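Local structure of bifunctional protein PutA (Bdellovibrio bacteriovorus, 5UR2) at residues G14-L18 against M440-L444; S354-R358 against S428-G432; E746-K750 against L871-I876; S784-D790 against V880-A886. The protein probably carries out both steps of proline breakdown to glutamate, pairing a flavin-dependent proline dehydrogenase with an NAD+-dependent L-glutamate gamma-semialdehyde dehydrogenase. One frame throughout, in Å; residues are numbered along the deposited sequence.

The four contacts form two pairs, one for each catalytic half of the enzyme. Contacts 1 and 2 have centres 10 Å apart at the proline dehydrogenase barrel. Contact 2 is nested within the chain loop that contact 1 closes, and Leu443 O meets Trp429 NE1 at 3.0 Å between them. Contacts 3 and 4 follow later in the aldehyde dehydrogenase part, with centres 15 Å apart. Their segments alternate along the chain, and both border strand 751-755. The centres of contacts 2 and 3 are 56 Å apart, which puts the pyrophosphate end of the flavin cofactor far from the predicted dehydrogenase site, consistent with substrate channelling between the two halves.

Contact 1. Residues G14-L18 against M440-L444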
# COMPACT_ATOMS: atom_id res chain seq x y z
N GLY B 14 -55.91 -3.00 -23.61
CA GLY B 14 -55.43 -2.64 -22.29
C GLY B 14 -56.21 -1.48 -21.68
O GLY B 14 -56.48 -1.47 -20.48
N GLU B 15 -56.61 -0.52 -22.52
CA GLU B 15 -57.41 0.60 -22.02
C GLU B 15 -58.77 0.12 -21.53
O GLU B 15 -59.27 0.61 -20.51
CB GLU B 15 -57.57 1.66 -23.11
CG GLU B 15 -56.28 2.43 -23.41
CD GLU B 15 -56.44 3.41 -24.57
OE1 GLU B 15 -57.50 3.37 -25.23
OE2 GLU B 15 -55.52 4.21 -24.81
N GLU B 16 -59.38 -0.84 -22.23
CA GLU B 16 -60.64 -1.41 -21.75
C GLU B 16 -60.46 -2.09 -20.40
O GLU B 16 -61.27 -1.88 -19.48
CB GLU B 16 -61.20 -2.40 -22.76
CG GLU B 16 -62.43 -3.17 -22.26
CD GLU B 16 -62.87 -4.27 -23.22
OE1 GLU B 16 -62.32 -4.34 -24.35
OE2 GLU B 16 -63.78 -5.05 -22.85
N ILE B 17 -59.39 -2.87 -20.25
CA ILE B 17 -59.16 -3.60 -19.01
C ILE B 17 -58.98 -2.64 -17.84
O ILE B 17 -59.56 -2.82 -16.77
CB ILE B 17 -57.94 -4.55 -19.16
CG1 ILE B 17 -58.29 -5.69 -20.12
CG2 ILE B 17 -57.45 -5.05 -17.81
CD1 ILE B 17 -57.08 -6.55 -20.50
N LEU B 18 -58.20 -1.58 -18.05
CA LEU B 18 -58.00 -0.60 -16.99
C LEU B 18 -59.28 0.19 -16.70
O LEU B 18 -59.51 0.60 -15.55
CB LEU B 18 -56.85 0.34 -17.35
CG LEU B 18 -55.49 -0.37 -17.42
CD1 LEU B 18 -54.45 0.48 -18.13
CD2 LEU B 18 -54.98 -0.72 -16.05
N MET B 440 -51.05 5.90 -18.75
CA MET B 440 -51.59 4.72 -19.42
C MET B 440 -50.81 4.40 -20.68
O MET B 440 -50.64 3.22 -21.03
CB MET B 440 -53.05 4.94 -19.77
CG MET B 440 -53.78 3.68 -20.13
SD MET B 440 -55.49 4.10 -20.49
CE MET B 440 -56.40 2.92 -19.52
N ALA B 441 -50.36 5.43 -21.40
CA ALA B 441 -49.59 5.19 -22.61
C ALA B 441 -48.27 4.50 -22.31
O ALA B 441 -47.87 3.57 -23.01
CB ALA B 441 -49.37 6.50 -23.36
N GLU B 442 -47.58 4.92 -21.24
CA GLU B 442 -46.35 4.26 -20.84
C GLU B 442 -46.62 2.84 -20.37
O GLU B 442 -45.85 1.92 -20.65
CB GLU B 442 -45.63 5.06 -19.76
N LEU B 443 -47.74 2.62 -19.66
CA LEU B 443 -48.02 1.29 -19.15
C LEU B 443 -48.34 0.29 -20.25
O LEU B 443 -48.11 -0.91 -20.08
CB LEU B 443 -49.19 1.33 -18.15
CG LEU B 443 -48.99 2.01 -16.79
CD1 LEU B 443 -50.36 2.20 -16.12
CD2 LEU B 443 -48.05 1.24 -15.87
N LEU B 444 -48.89 0.75 -21.37
CA LEU B 444 -49.38 -0.15 -22.40
C LEU B 444 -48.51 -0.20 -23.65
O LEU B 444 -48.88 -0.86 -24.62
CB LEU B 444 -50.80 0.24 -22.81
CG LEU B 444 -51.87 0.12 -21.72
CD1 LEU B 444 -53.20 0.49 -22.32
CD2 LEU B 444 -51.92 -1.29 -21.15
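Met440, Leu18 and Leu444 bury the most surface here, 71, 60 and 54 Å² of a total of 261 Å². The short helical axes lie 11.0 Å apart at closest approach, and their N-to-C directions differ by 118°, so long side chains must span the gap. Met440 reaches across extended (chi1 and chi2 both t). Its CE lies 3.4 Å from Leu18 CB, while its SD packs 3.5 Å from CG of the exposed Glu15. Leu444 meets mainly backbone: its CD1 is 3.7 Å from Gly14 C and 3.6 Å from Glu15 N, but also 3.8 Å from Glu15 CG. An ideal CB on Gly14 would fall 2.6 Å from Leu444 CD2, so the missing side chain permits this approach. Leu18 CD1 to Leu444 CD2 (4.3 Å) is looser, and no hydrogen bond crosses the interface. Ile17, Leu18 and Leu444 also touch Val357 of helix 357-369. This is steeply crossed helix packing, joining the N-terminal helix 6-22 and helix 440-444 on the outside of the proline dehydrogenase TIM barrel.

Contact 2. Residues S354-R358 against S428-G432; sequences SHNVR and SWLRG. With P5F (N-propargylglycine-modified flavin adenine dinucleotide), chain F.
Segment 354-358 runs from extended Ser354 (phi/psi -171/145) through His355 (-100/6, chi1 m) and Asn356 (-91/119, chi1 t) into a helix from Val357; Ser428 (-69/127) precedes a helix from Trp429. The nearest CA pair is Asn356-Trp429, 6.0 Å. Both helices have N-caps: Ser428 OG accepts from Arg431 N (3.1 Å), and Asn356 caps Thr359 N. Ser354 OG accepts from Asn356 N (3.1 Å) in an ST turn. Trp429 (chi1 t, chi2 92°) presents one ring face to Asn356 CG and Val357 N, with its CH2 3.4 Å from Val357 CB. Leu430 CD1 lies 3.8 Å from His355 CB. The P5F pyrophosphate sits between the segments: O1P takes Ser354 OG (2.6 Å), O2P takes His355 N (3.0 Å) and ND1 (3.1 Å), O1A takes Asn356 ND2 (2.7 Å), and O2A takes Trp429 N (2.9 Å). This is a phosphate-binding site at the C-terminal end of barrel strand 349-353. Outside it, His355 NE2 is hydrogen-bonded to Leu382 N, Trp429 NE1 to Leu443 O, and Val357 packs on helices 6-22 and 387-395.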
# COMPACT_ATOMS: atom_id res chain seq x y z
N SER B 354 -49.18 -13.86 -15.49
CA SER B 354 -48.70 -12.48 -15.43
C SER B 354 -49.78 -11.61 -14.81
O SER B 354 -50.97 -11.81 -15.05
CB SER B 354 -48.35 -11.94 -16.81
OG SER B 354 -47.88 -10.60 -16.70
N HIS B 355 -49.34 -10.60 -14.04
CA HIS B 355 -50.23 -9.56 -13.52
C HIS B 355 -50.19 -8.27 -14.34
O HIS B 355 -50.82 -7.28 -13.96
CB HIS B 355 -49.91 -9.26 -12.06
CG HIS B 355 -49.76 -10.49 -11.21
ND1 HIS B 355 -48.56 -11.14 -11.04
CD2 HIS B 355 -50.68 -11.20 -10.51
CE1 HIS B 355 -48.74 -12.18 -10.25
NE2 HIS B 355 -50.01 -12.25 -9.92
N ASN B 356 -49.47 -8.27 -15.45
CA ASN B 356 -49.20 -7.08 -16.25
C ASN B 356 -50.29 -6.93 -17.31
O ASN B 356 -50.46 -7.82 -18.15
CB ASN B 356 -47.80 -7.24 -16.87
CG ASN B 356 -47.37 -6.08 -17.75
OD1 ASN B 356 -48.17 -5.49 -18.47
ND2 ASN B 356 -46.08 -5.77 -17.71
N VAL B 357 -51.03 -5.81 -17.26
CA VAL B 357 -52.17 -5.62 -18.17
C VAL B 357 -51.71 -5.55 -19.62
O VAL B 357 -52.39 -6.06 -20.52
CB VAL B 357 -53.00 -4.38 -17.77
CG1 VAL B 357 -54.01 -4.02 -18.85
CG2 VAL B 357 -53.74 -4.64 -16.47
N ARG B 358 -50.55 -4.93 -19.89
CA ARG B 358 -49.99 -4.94 -21.25
C ARG B 358 -49.79 -6.36 -21.75
O ARG B 358 -50.29 -6.74 -22.82
CB ARG B 358 -48.67 -4.16 -21.29
CG ARG B 358 -47.76 -4.52 -22.48
CD ARG B 358 -48.33 -4.05 -23.82
NE ARG B 358 -47.72 -4.77 -24.95
CZ ARG B 358 -47.76 -4.35 -26.22
NH1 ARG B 358 -48.37 -3.21 -26.53
NH2 ARG B 358 -47.20 -5.07 -27.19
N SER B 428 -41.29 -3.20 -11.55
CA SER B 428 -42.58 -3.86 -11.42
C SER B 428 -43.68 -3.09 -12.16
O SER B 428 -43.86 -1.89 -11.95
CB SER B 428 -42.94 -4.00 -9.94
OG SER B 428 -44.32 -4.30 -9.80
N TRP B 429 -44.42 -3.79 -13.02
CA TRP B 429 -45.51 -3.13 -13.73
C TRP B 429 -46.59 -2.65 -12.76
O TRP B 429 -47.13 -1.54 -12.91
CB TRP B 429 -46.12 -4.06 -14.78
CG TRP B 429 -47.09 -3.34 -15.68
CD1 TRP B 429 -46.80 -2.74 -16.88
CD2 TRP B 429 -48.49 -3.14 -15.47
NE1 TRP B 429 -47.93 -2.18 -17.41
CE2 TRP B 429 -48.98 -2.40 -16.57
CE3 TRP B 429 -49.38 -3.51 -14.45
CZ2 TRP B 429 -50.33 -2.03 -16.69
CZ3 TRP B 429 -50.72 -3.13 -14.57
CH2 TRP B 429 -51.18 -2.40 -15.67
N LEU B 430 -46.93 -3.48 -11.76
CA LEU B 430 -47.95 -3.10 -10.78
C LEU B 430 -47.52 -1.89 -9.97
O LEU B 430 -48.35 -1.02 -9.66
CB LEU B 430 -48.25 -4.27 -9.85
CG LEU B 430 -49.09 -5.37 -10.47
CD1 LEU B 430 -49.08 -6.55 -9.53
CD2 LEU B 430 -50.49 -4.88 -10.72
N ARG B 431 -46.25 -1.83 -9.58
CA ARG B 431 -45.78 -0.64 -8.89
C ARG B 431 -45.91 0.60 -9.77
O ARG B 431 -46.36 1.65 -9.30
CB ARG B 431 -44.33 -0.81 -8.44
CG ARG B 431 -43.76 0.50 -7.91
CD ARG B 431 -42.30 0.42 -7.61
NE ARG B 431 -41.74 1.76 -7.44
CZ ARG B 431 -40.56 2.02 -6.88
NH1 ARG B 431 -39.81 1.02 -6.42
NH2 ARG B 431 -40.14 3.27 -6.77
N GLY B 432 -45.56 0.49 -11.05
CA GLY B 432 -45.66 1.64 -11.93
C GLY B 432 -47.08 2.17 -12.02
O GLY B 432 -47.30 3.38 -12.08
PA P5F F . -44.04 -7.65 -14.53
O1A P5F F . -44.67 -7.25 -15.90
O2A P5F F . -43.79 -6.60 -13.57
O5B P5F F . -42.67 -8.27 -14.61
C5B P5F F . -41.74 -8.38 -13.54
C4B P5F F . -40.64 -9.37 -13.95
O4B P5F F . -39.74 -8.85 -14.91
C3B P5F F . -39.75 -9.88 -12.86
O3B P5F F . -40.35 -10.86 -12.10
C2B P5F F . -38.58 -10.39 -13.61
O2B P5F F . -38.87 -11.66 -14.11
C1B P5F F . -38.48 -9.44 -14.75
N9A P5F F . -37.52 -8.38 -14.56
C8A P5F F . -37.48 -7.44 -13.53
N7A P5F F . -36.44 -6.63 -13.74
C5A P5F F . -35.78 -6.99 -14.92
C6A P5F F . -34.66 -6.53 -15.60
N6A P5F F . -33.91 -5.40 -15.12
N1A P5F F . -34.25 -7.14 -16.74
C2A P5F F . -34.92 -8.20 -17.24
N3A P5F F . -36.00 -8.69 -16.57
C4A P5F F . -36.46 -8.12 -15.45
N1 P5F F . -41.39 -17.71 -11.64
C2 P5F F . -40.38 -18.71 -11.91
O2 P5F F . -39.11 -18.28 -12.24
N3 P5F F . -40.69 -20.10 -11.85
C4 P5F F . -41.99 -20.57 -11.52
O4 P5F F . -42.22 -21.95 -11.48
C4X P5F F . -43.05 -19.52 -11.22
N5 P5F F . -44.38 -19.89 -10.74
C5X P5F F . -45.43 -18.87 -10.91
C6 P5F F . -46.86 -19.28 -10.98
C7 P5F F . -47.87 -18.31 -11.23
C7M P5F F . -49.32 -18.75 -11.31
C8 P5F F . -47.52 -16.94 -11.42
C8M P5F F . -48.56 -15.89 -11.69
C9 P5F F . -46.17 -16.54 -11.35
C9A P5F F . -45.10 -17.55 -11.09
N10 P5F F . -43.70 -17.14 -11.04
C10 P5F F . -42.72 -18.16 -11.29
C1' P5F F . -43.28 -15.72 -10.95
C2' P5F F . -43.27 -15.02 -12.31
O2' P5F F . -42.25 -15.55 -13.07
C3' P5F F . -43.11 -13.50 -12.25
O3' P5F F . -41.89 -13.20 -11.68
C4' P5F F . -44.18 -12.77 -11.45
O4' P5F F . -45.34 -13.53 -11.53
C5' P5F F . -44.40 -11.29 -11.83
O5' P5F F . -44.34 -11.04 -13.22
P P5F F . -45.32 -10.04 -14.04
O1P P5F F . -45.59 -10.36 -15.56
O2P P5F F . -46.55 -10.00 -13.06
O3P P5F F . -44.77 -8.55 -13.60
C21 P5F F . -43.54 -20.79 -8.43
C22 P5F F . -44.03 -20.42 -9.63
C23 P5F F . -42.48 -21.90 -8.30

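Contact 3. Residues E746-K750 against L871-I876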
# COMPACT_ATOMS: atom_id res chain seq x y z
N GLU B 746 2.42 -20.98 6.99
CA GLU B 746 1.01 -21.26 7.30
C GLU B 746 0.93 -22.66 7.92
O GLU B 746 1.46 -23.62 7.36
CB GLU B 746 0.17 -21.17 6.02
CG GLU B 746 -1.34 -21.45 6.20
CD GLU B 746 -2.07 -21.68 4.87
OE1 GLU B 746 -1.71 -21.07 3.82
OE2 GLU B 746 -3.00 -22.50 4.87
N MET B 747 0.27 -22.78 9.10
CA MET B 747 0.38 -24.00 9.91
C MET B 747 -0.94 -24.63 10.36
O MET B 747 -0.92 -25.52 11.23
CB MET B 747 1.23 -23.73 11.15
CG MET B 747 2.71 -23.72 10.88
SD MET B 747 3.56 -23.28 12.38
CE MET B 747 2.94 -21.63 12.63
N GLY B 748 -2.08 -24.24 9.82
CA GLY B 748 -3.30 -24.95 10.15
C GLY B 748 -4.16 -24.27 11.20
O GLY B 748 -3.84 -23.22 11.76
N GLY B 749 -5.30 -24.92 11.48
CA GLY B 749 -6.29 -24.36 12.37
C GLY B 749 -7.14 -25.43 13.02
O GLY B 749 -7.02 -26.62 12.72
N LYS B 750 -7.96 -24.98 13.97
CA LYS B 750 -9.01 -25.77 14.61
C LYS B 750 -10.25 -24.88 14.53
O LYS B 750 -10.62 -24.22 15.50
CB LYS B 750 -8.66 -26.14 16.05
CG LYS B 750 -9.62 -27.12 16.69
CD LYS B 750 -9.51 -28.50 16.07
CE LYS B 750 -10.55 -29.48 16.62
NZ LYS B 750 -10.38 -30.84 16.03
N LEU B 871 -10.31 -33.71 21.30
CA LEU B 871 -10.98 -33.73 20.00
C LEU B 871 -11.30 -32.33 19.52
O LEU B 871 -11.31 -32.08 18.31
CB LEU B 871 -12.25 -34.58 20.09
CG LEU B 871 -13.15 -34.61 18.85
CD1 LEU B 871 -12.45 -35.28 17.68
CD2 LEU B 871 -14.43 -35.34 19.17
N ALA B 872 -11.56 -31.41 20.45
CA ALA B 872 -11.95 -30.04 20.13
C ALA B 872 -10.78 -29.06 20.17
O ALA B 872 -11.01 -27.85 20.11
CB ALA B 872 -13.04 -29.57 21.09
N GLN B 873 -9.52 -29.54 20.25
CA GLN B 873 -8.31 -28.73 20.34
C GLN B 873 -7.24 -29.10 19.32
O GLN B 873 -6.62 -28.21 18.73
CB GLN B 873 -7.71 -28.81 21.78
CG GLN B 873 -8.52 -28.10 22.88
CD GLN B 873 -8.46 -26.56 22.76
OE1 GLN B 873 -7.46 -25.99 22.31
NE2 GLN B 873 -9.55 -25.90 23.13
N ALA B 874 -6.99 -30.39 19.11
CA ALA B 874 -5.94 -30.84 18.20
C ALA B 874 -6.48 -30.94 16.78
O ALA B 874 -7.58 -31.46 16.56
CB ALA B 874 -5.39 -32.21 18.64
N GLU B 875 -5.72 -30.43 15.82
CA GLU B 875 -6.15 -30.47 14.42
C GLU B 875 -6.07 -31.89 13.90
O GLU B 875 -5.08 -32.58 14.12
CB GLU B 875 -5.30 -29.54 13.55
CG GLU B 875 -5.75 -29.50 12.07
CD GLU B 875 -4.85 -28.61 11.20
OE1 GLU B 875 -3.61 -28.71 11.36
OE2 GLU B 875 -5.37 -27.84 10.35
N ILE B 876 -7.13 -32.34 13.22
CA ILE B 876 -7.20 -33.72 12.76
C ILE B 876 -6.95 -33.84 11.26
O ILE B 876 -6.39 -34.85 10.83
CB ILE B 876 -8.57 -34.33 13.12
CG1 ILE B 876 -8.83 -34.24 14.63
CG2 ILE B 876 -8.63 -35.78 12.66
CD1 ILE B 876 -10.25 -34.67 15.05
O HOH W 1 -1.67 -27.71 12.78
O HOH W 2 -9.54 -31.04 13.11
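Leu871 opens the second segment by offering its carbonyl O to Lys750 NZ at 2.8 Å. Past it, the lysine CE lies 3.6 Å from Ala872 C and 3.8 Å from Gln873 N, so the end of the lysine is inserted into the turn, whose backbone curves round it. Ala874 O is the second acceptor for Lys750 NZ, at 2.9 Å, and Lys750 has the most buried surface here, 113 Å². Glu875 then reaches back (chi1 and chi2 t): OE2 accepts from Gly749 N at 3.1 Å, and OE1 is joined through water 1 to Met747 O (2.6 and 2.8 Å). An ideal CB on Gly748 would lie 2.5 Å from Glu875 OE1 and strike the preceding carbonyl. At Ile876, water 2 accepts from the backbone N (2.7 Å) and from Lys750 NZ (3.0 Å). Glu746, a predicted active-site residue, begins the Glu-Met-Gly-Gly-Lys sequence, an aldehyde dehydrogenase glutamate signature. That loop links strands 742-746 and 751-755 of two different sheets, while Leu871-Ile876 leads toward strand 880-886.

Contact 4. Residues S784-D790 against V880-A886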
# COMPACT_ATOMS: atom_id res chain seq x y z
N SER B 784 -13.86 -27.97 11.87
CA SER B 784 -13.84 -29.17 12.69
C SER B 784 -14.61 -29.00 13.99
O SER B 784 -14.81 -29.99 14.71
CB SER B 784 -12.38 -29.57 13.01
OG SER B 784 -11.67 -28.48 13.59
N ARG B 785 -15.05 -27.79 14.29
CA ARG B 785 -15.82 -27.49 15.50
C ARG B 785 -17.07 -26.75 15.08
O ARG B 785 -17.01 -25.80 14.29
CB ARG B 785 -15.00 -26.64 16.48
CG ARG B 785 -13.76 -27.35 17.04
CD ARG B 785 -13.05 -26.45 18.03
NE ARG B 785 -12.65 -25.19 17.43
CZ ARG B 785 -12.59 -24.03 18.07
NH1 ARG B 785 -12.93 -23.96 19.36
NH2 ARG B 785 -12.22 -22.94 17.42
N VAL B 786 -18.22 -27.20 15.57
CA VAL B 786 -19.48 -26.50 15.35
C VAL B 786 -20.06 -26.20 16.72
O VAL B 786 -20.40 -27.11 17.47
CB VAL B 786 -20.45 -27.32 14.48
CG1 VAL B 786 -21.68 -26.50 14.12
CG2 VAL B 786 -19.73 -27.77 13.20
N ILE B 787 -20.15 -24.91 17.04
CA ILE B 787 -20.54 -24.43 18.36
C ILE B 787 -21.96 -23.91 18.24
O ILE B 787 -22.22 -22.93 17.54
CB ILE B 787 -19.57 -23.36 18.88
CG1 ILE B 787 -18.13 -23.89 18.88
CG2 ILE B 787 -19.96 -22.91 20.26
CD1 ILE B 787 -17.07 -22.82 19.16
N VAL B 788 -22.90 -24.60 18.91
CA VAL B 788 -24.33 -24.43 18.68
C VAL B 788 -24.99 -23.98 19.98
O VAL B 788 -24.87 -24.65 21.01
CB VAL B 788 -24.99 -25.73 18.18
CG1 VAL B 788 -26.45 -25.48 17.84
CG2 VAL B 788 -24.25 -26.33 16.99
N LEU B 789 -25.73 -22.87 19.91
CA LEU B 789 -26.41 -22.38 21.10
C LEU B 789 -27.57 -23.31 21.47
O LEU B 789 -28.14 -24.00 20.61
CB LEU B 789 -26.91 -20.95 20.88
CG LEU B 789 -25.99 -19.81 21.31
CD1 LEU B 789 -24.69 -19.77 20.48
CD2 LEU B 789 -26.73 -18.49 21.21
N ASP B 790 -27.91 -23.30 22.76
CA ASP B 790 -28.73 -24.37 23.32
C ASP B 790 -30.13 -24.42 22.71
O ASP B 790 -30.64 -25.50 22.40
CB ASP B 790 -28.80 -24.22 24.85
CG ASP B 790 -29.25 -25.49 25.54
OD1 ASP B 790 -28.46 -26.46 25.54
OD2 ASP B 790 -30.38 -25.55 26.08
N VAL B 880 -13.91 -35.26 10.48
CA VAL B 880 -14.24 -35.49 11.89
C VAL B 880 -14.66 -34.17 12.51
O VAL B 880 -13.87 -33.21 12.53
CB VAL B 880 -13.05 -36.11 12.65
CG1 VAL B 880 -13.38 -36.36 14.14
CG2 VAL B 880 -12.62 -37.42 11.98
N VAL B 881 -15.89 -34.09 12.99
CA VAL B 881 -16.48 -32.86 13.52
C VAL B 881 -16.83 -33.05 14.99
O VAL B 881 -17.44 -34.07 15.36
CB VAL B 881 -17.73 -32.45 12.73
CG1 VAL B 881 -18.39 -31.22 13.37
CG2 VAL B 881 -17.38 -32.22 11.27
N ALA B 882 -16.52 -32.05 15.80
CA ALA B 882 -16.95 -31.99 17.19
C ALA B 882 -18.04 -30.93 17.32
O ALA B 882 -17.77 -29.74 17.10
CB ALA B 882 -15.77 -31.67 18.12
N VAL B 883 -19.25 -31.35 17.68
CA VAL B 883 -20.36 -30.43 17.95
C VAL B 883 -20.31 -30.06 19.42
O VAL B 883 -20.33 -30.94 20.30
CB VAL B 883 -21.71 -31.06 17.58
CG1 VAL B 883 -22.84 -30.10 17.92
CG2 VAL B 883 -21.76 -31.40 16.11
N ILE B 884 -20.24 -28.76 19.72
CA ILE B 884 -20.03 -28.27 21.08
C ILE B 884 -21.22 -27.41 21.48
O ILE B 884 -21.63 -26.52 20.73
CB ILE B 884 -18.73 -27.45 21.20
CG1 ILE B 884 -17.54 -28.25 20.68
CG2 ILE B 884 -18.49 -27.03 22.64
CD1 ILE B 884 -16.27 -27.42 20.53
N ARG B 885 -21.73 -27.63 22.69
CA ARG B 885 -22.88 -26.88 23.15
C ARG B 885 -22.43 -25.56 23.78
O ARG B 885 -21.39 -25.51 24.44
CB ARG B 885 -23.69 -27.70 24.14
CG ARG B 885 -25.14 -27.27 24.26
CD ARG B 885 -25.83 -28.06 25.34
NE ARG B 885 -26.16 -29.41 24.89
CZ ARG B 885 -27.34 -29.76 24.41
NH1 ARG B 885 -28.32 -28.86 24.32
NH2 ARG B 885 -27.56 -31.01 24.03
N ALA B 886 -23.21 -24.50 23.56
CA ALA B 886 -22.95 -23.21 24.19
C ALA B 886 -24.25 -22.66 24.75
O ALA B 886 -25.30 -22.75 24.11
CB ALA B 886 -22.34 -22.21 23.21
O HOH W 3 -12.81 -32.09 15.30
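Valine and isoleucine side chains fill the centre of this parallel strand pair, part of the alpha/beta sheet in the aldehyde dehydrogenase fold. On one face Val786 CG2 touches Val881 CG1 at 3.7 Å, and Val788 CG2 lies 4.1 Å from Val883 CG1; Tyr793 and Phe796 of helix 790-806 cover this side. On the other face Ile787 CG2 meets Ala886 CB at 3.9 Å and its CG1 approaches Ile884 CB at 4.3 Å, under helix 889-896. The sheet is therefore sandwiched between helices. The short axes approach to 4.6 Å at 30°, with bridges running in step from Arg785-Ala882 to Leu789-Ala886.

Between the faces, five backbone hydrogen bonds show the parallel pattern: Ala882 N to Ser784 O (2.9 Å), Val786 N to Ala882 O (3.0 Å), Ile884 N to Val786 O (2.8 Å), Val788 N to Ile884 O (2.9 Å) and Ala886 N to Val788 O (3.0 Å). Strand 783-789 also pairs with strand 751-755, placing it inside the sheet. Arg785 turns its guanidinium away from strand 880-886 to the carbonyls of Ile895 and Ala896. At the far edge Arg885 is bound to Asp864 and in a cation-pi contact with Tyr793, and its NH1 forms a salt bridge to Asp790 OD1 at 2.7 Å.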